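Local coordinates for type 2A phosphatase-associated protein 42 (Saccharomyces cerevisiae, PDB 2V0P) that inhibits the PP2A-type phosphatase SIT4, associates with PP2A catalytic subunits and takes part in negative regulation of TOR signalling in response to the nitrogen source, at residues 66-69 with 70-73; 170-173 with 174-177. All coordinates share one frame; numbering follows the deposited sequence. Where two conformers were deposited one is given.

Contact 1: 66-69 with 70-73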
loop_
_atom_site.group_PDB
_atom_site.type_symbol
_atom_site.label_atom_id
_atom_site.label_comp_id
_atom_site.label_asym_id
_atom_site.label_seq_id
_atom_site.Cartn_x
_atom_site.Cartn_y
_atom_site.Cartn_z
ATOM N N SER A 66 0.350 28.926 -30.350
ATOM C CA SER A 66 0.282 30.292 -29.940
ATOM C C SER A 66 0.174 30.315 -28.452
ATOM O O SER A 66 -0.231 29.332 -27.827
ATOM C CB SER A 66 -0.871 31.043 -30.627
ATOM O OG SER A 66 -0.525 31.329 -31.982
ATOM N N THR A 67 0.517 31.434 -27.850
ATOM C CA THR A 67 0.809 31.400 -26.407
ATOM C C THR A 67 -0.398 30.988 -25.594
ATOM O O THR A 67 -0.294 30.182 -24.715
ATOM C CB THR A 67 1.466 32.726 -25.915
ATOM O OG1 THR A 67 2.769 32.790 -26.452
ATOM C CG2 THR A 67 1.589 32.771 -24.384
ATOM N N ALA A 68 -1.563 31.542 -25.908
ATOM C CA ALA A 68 -2.723 31.287 -25.132
ATOM C C ALA A 68 -3.275 29.855 -25.331
ATOM O O ALA A 68 -4.006 29.433 -24.536
ATOM C CB ALA A 68 -3.761 32.343 -25.367
ATOM N N SER A 69 -2.873 29.153 -26.381
ATOM C CA SER A 69 -3.251 27.809 -26.701
ATOM C C SER A 69 -2.431 26.750 -25.873
ATOM O O SER A 69 -2.741 25.581 -25.868
ATOM C CB SER A 69 -3.037 27.522 -28.173
ATOM O OG SER A 69 -3.889 28.311 -29.038
ATOM N N ILE A 70 -1.371 27.196 -25.240
ATOM C CA ILE A 70 -0.415 26.294 -24.621
ATOM C C ILE A 70 -1.162 25.671 -23.401
ATOM O O ILE A 70 -0.960 24.522 -23.140
ATOM C CB ILE A 70 0.832 27.045 -24.201
ATOM C CG1 ILE A 70 1.677 27.417 -25.446
ATOM C CG2 ILE A 70 1.668 26.229 -23.188
ATOM C CD1 ILE A 70 2.955 28.125 -25.097
ATOM N N LYS A 71 -1.980 26.464 -22.721
ATOM C CA LYS A 71 -2.826 26.080 -21.587
ATOM C C LYS A 71 -3.534 24.745 -21.843
ATOM O O LYS A 71 -3.639 23.941 -20.985
ATOM C CB LYS A 71 -3.960 27.098 -21.406
ATOM C CG LYS A 71 -3.682 28.204 -20.427
ATOM C CD LYS A 71 -4.673 29.404 -20.566
ATOM C CE LYS A 71 -5.908 29.174 -21.475
ATOM N NZ LYS A 71 -5.834 30.064 -22.745
ATOM N N PHE A 72 -4.037 24.585 -23.058
ATOM C CA PHE A 72 -4.899 23.501 -23.458
ATOM C C PHE A 72 -4.201 22.154 -23.500
ATOM O O PHE A 72 -4.851 21.166 -23.548
ATOM C CB PHE A 72 -5.452 23.759 -24.853
ATOM C CG PHE A 72 -6.248 25.050 -24.971
ATOM C CD1 PHE A 72 -7.123 25.435 -23.981
ATOM C CD2 PHE A 72 -6.072 25.879 -26.062
ATOM C CE1 PHE A 72 -7.823 26.635 -24.073
ATOM C CE2 PHE A 72 -6.793 27.065 -26.193
ATOM C CZ PHE A 72 -7.659 27.445 -25.190
ATOM N N LEU A 73 -2.901 22.128 -23.637
ATOM C CA LEU A 73 -2.176 20.881 -23.635
ATOM C C LEU A 73 -2.458 20.229 -22.232
ATOM O O LEU A 73 -2.275 19.027 -22.040
ATOM C CB LEU A 73 -0.678 21.181 -23.780
ATOM C CG LEU A 73 -0.150 21.567 -25.183
ATOM C CD1 LEU A 73 1.331 21.927 -25.172
ATOM C CD2 LEU A 73 -0.408 20.471 -26.217
#
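The ammonium group of K71 reaches back three residues to the carbonyl of A68, with NZ 2.6 Å from A68 O. This is a lysine side chain bonding to main chain within a single turn. NZ approaches close to the plane of the carbonyl, tilted from it by 16°. The chain does not run out straight: it is extended at chi2 but bent at chi3 (11°) and chi4, and these two bends turn NZ back to the A68 oxygen. NZ has a second partner in T5 OG1, so one charged group ties this turn to the helix 4-19.

Two backbone bonds of the i to i+3 kind accompany it. I70 N donates to T67 O at 3.2 Å, and F72 N to S69 O at 3.3 Å; S69 N to S66 O and L73 N to I70 O repeat the same spacing. T67 OG1 is hydrogen-bonded to R201 of helix 199-231.

Packing follows the same winding. The aromatic ring of F72 leans back along the chain, its CG placed beside the backbone N (chi1 -59°), and CD2 comes within 3.5 Å of S69 CA. A68 O lies over one face of this ring, 4.0 Å from CE2. I70 folds its CG1 branch back as well, 3.5 Å from T67 O, while the side chain packs on R201, Y204 and L208. L73 also touches L208, whereas F72 meets V4 and T5.

Four i to i+3 bonds thus wind the chain, but the series is interrupted at A68, whose carbonyl is taken by K71 NZ instead of the K71 amide. The positive charge would probably polarise that carbonyl, while the same ammonium group also bonds to T5.

Contact 2: 170-173 with 174-177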
loop_
_atom_site.group_PDB
_atom_site.type_symbol
_atom_site.label_atom_id
_atom_site.label_comp_id
_atom_site.label_asym_id
_atom_site.label_seq_id
_atom_site.Cartn_x
_atom_site.Cartn_y
_atom_site.Cartn_z
ATOM N N PHE A 170 11.233 13.989 -6.206
ATOM C CA PHE A 170 10.857 14.986 -5.242
ATOM C C PHE A 170 11.667 16.265 -5.479
ATOM O O PHE A 170 11.091 17.346 -5.627
ATOM C CB PHE A 170 10.987 14.420 -3.807
ATOM C CG PHE A 170 10.691 15.411 -2.725
ATOM C CD1 PHE A 170 9.500 15.374 -2.041
ATOM C CD2 PHE A 170 11.607 16.382 -2.394
ATOM C CE1 PHE A 170 9.231 16.288 -1.046
ATOM C CE2 PHE A 170 11.333 17.307 -1.409
ATOM C CZ PHE A 170 10.131 17.244 -0.739
ATOM N N GLN A 171 12.984 16.133 -5.553
ATOM C CA GLN A 171 13.833 17.284 -5.804
ATOM C C GLN A 171 13.448 17.991 -7.115
ATOM O O GLN A 171 13.355 19.201 -7.128
ATOM C CB GLN A 171 15.311 16.908 -5.784
ATOM C CG GLN A 171 15.838 16.581 -4.375
ATOM C CD GLN A 171 15.768 17.763 -3.413
ATOM O OE1 GLN A 171 16.372 18.813 -3.649
ATOM N NE2 GLN A 171 15.042 17.586 -2.314
ATOM N N ARG A 172 13.223 17.232 -8.175
ATOM C CA ARG A 172 12.930 17.820 -9.471
ATOM C C ARG A 172 11.599 18.589 -9.412
ATOM O O ARG A 172 11.498 19.713 -9.890
ATOM C CB ARG A 172 12.898 16.762 -10.573
ATOM C CG ARG A 172 12.647 17.317 -11.987
ATOM C CD ARG A 172 13.761 18.302 -12.425
ATOM N NE ARG A 172 13.726 18.614 -13.854
ATOM C CZ ARG A 172 14.340 19.651 -14.413
ATOM N NH1 ARG A 172 15.088 20.486 -13.683
ATOM N NH2 ARG A 172 14.245 19.849 -15.721
ATOM N N ASN A 173 10.607 17.980 -8.768
ATOM C CA ASN A 173 9.319 18.561 -8.527
ATOM C C ASN A 173 9.402 19.866 -7.761
ATOM O O ASN A 173 8.777 20.849 -8.138
ATOM C CB ASN A 173 8.507 17.554 -7.715
ATOM C CG ASN A 173 7.057 17.558 -8.050
ATOM O OD1 ASN A 173 6.599 18.283 -8.903
ATOM N ND2 ASN A 173 6.315 16.706 -7.376
ATOM N N LYS A 174 10.183 19.877 -6.687
ATOM C CA LYS A 174 10.454 21.072 -5.908
ATOM C C LYS A 174 11.128 22.155 -6.746
ATOM O O LYS A 174 10.781 23.313 -6.655
ATOM C CB LYS A 174 11.340 20.714 -4.712
ATOM C CG LYS A 174 11.543 21.825 -3.714
ATOM C CD LYS A 174 12.206 21.299 -2.438
ATOM C CE LYS A 174 13.103 22.349 -1.807
ATOM N NZ LYS A 174 14.347 22.583 -2.609
ATOM N N GLU A 175 12.094 21.768 -7.554
ATOM C CA GLU A 175 12.830 22.712 -8.371
ATOM C C GLU A 175 11.835 23.458 -9.304
ATOM O O GLU A 175 11.750 24.675 -9.280
ATOM C CB GLU A 175 13.876 21.960 -9.168
ATOM C CG GLU A 175 14.859 22.832 -9.906
ATOM C CD GLU A 175 15.739 22.038 -10.864
ATOM O OE1 GLU A 175 15.588 20.792 -10.935
ATOM O OE2 GLU A 175 16.575 22.667 -11.553
ATOM N N ILE A 176 11.071 22.690 -10.064
ATOM C CA ILE A 176 10.129 23.226 -11.078
ATOM C C ILE A 176 9.011 23.965 -10.379
ATOM O O ILE A 176 8.629 25.058 -10.832
ATOM C CB ILE A 176 9.660 22.114 -12.016
ATOM C CG1 ILE A 176 10.860 21.615 -12.816
ATOM C CG2 ILE A 176 8.475 22.520 -12.876
ATOM C CD1 ILE A 176 11.693 22.686 -13.403
ATOM N N SER A 177 8.549 23.459 -9.240
ATOM C CA SER A 177 7.592 24.244 -8.460
ATOM C C SER A 177 8.087 25.651 -8.090
ATOM O O SER A 177 7.348 26.630 -8.257
ATOM C CB SER A 177 7.094 23.513 -7.214
ATOM O OG SER A 177 6.401 22.378 -7.602
#
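R172 and E175 meet because both place CG opposite the backbone N (chi1 -178° for the arginine), after which the arginine bends at chi2 (61°) while the glutamate runs on extended. The result is a salt bridge one turn long, with R172 NH1 2.8 Å from E175 OE1. The oxygen sits at the guanidinium edge, in its plane, yet the nitrogen comes to the carboxylate from above; the two planes stand 60° apart. R172 CD also comes within 3.4 Å of E175 OE1.

I176 brings its CD1 over one face of the same guanidinium, near the rim. This methyl is 4.1 Å from R172 NH1, so an aliphatic tip borders a charged group. R172 is further fixed by a salt bridge from NE to D125, and it touches H209.

On another side of the helix, the N173 carbonyl takes two donors from opposite faces of its plane: S177 N at 2.8 Å and S177 OG at 2.9 Å. The hydroxyl thus folds back onto the preceding turn, bonding to the same oxygen as its own amide. At the surface, K174 CD passes 4.2 Å from F170 CE2.

With K174, E175 and I176 also donating their amides four residues back, this is a regular alpha-helix with an i to i+3 arginine-glutamate pair. This part of helix 156-186 packs against helix 199-231 in the tetratricopeptide-repeat-like fold of the N-terminal domain.

In the fold
Contact 1 and contact 2 come in series along the chain, both within the N-terminal domain of Tap42. Residues 66-73 form a turn after helix 29-52 and before helix 75-83, whereas residues 170-177 lie within the long helix 156-186. Their centres are 23 Å apart and their nearest atoms about 13 Å, so they do not touch. What they share is helix 199-231: both lean on it, contact 1 between R201 and L208 and contact 2 between H209 and N217. This one helix thereby joins an early linker to a late helix, illustrating how an all-helical, tetratricopeptide-repeat-like domain is assembled from locally ordered segments.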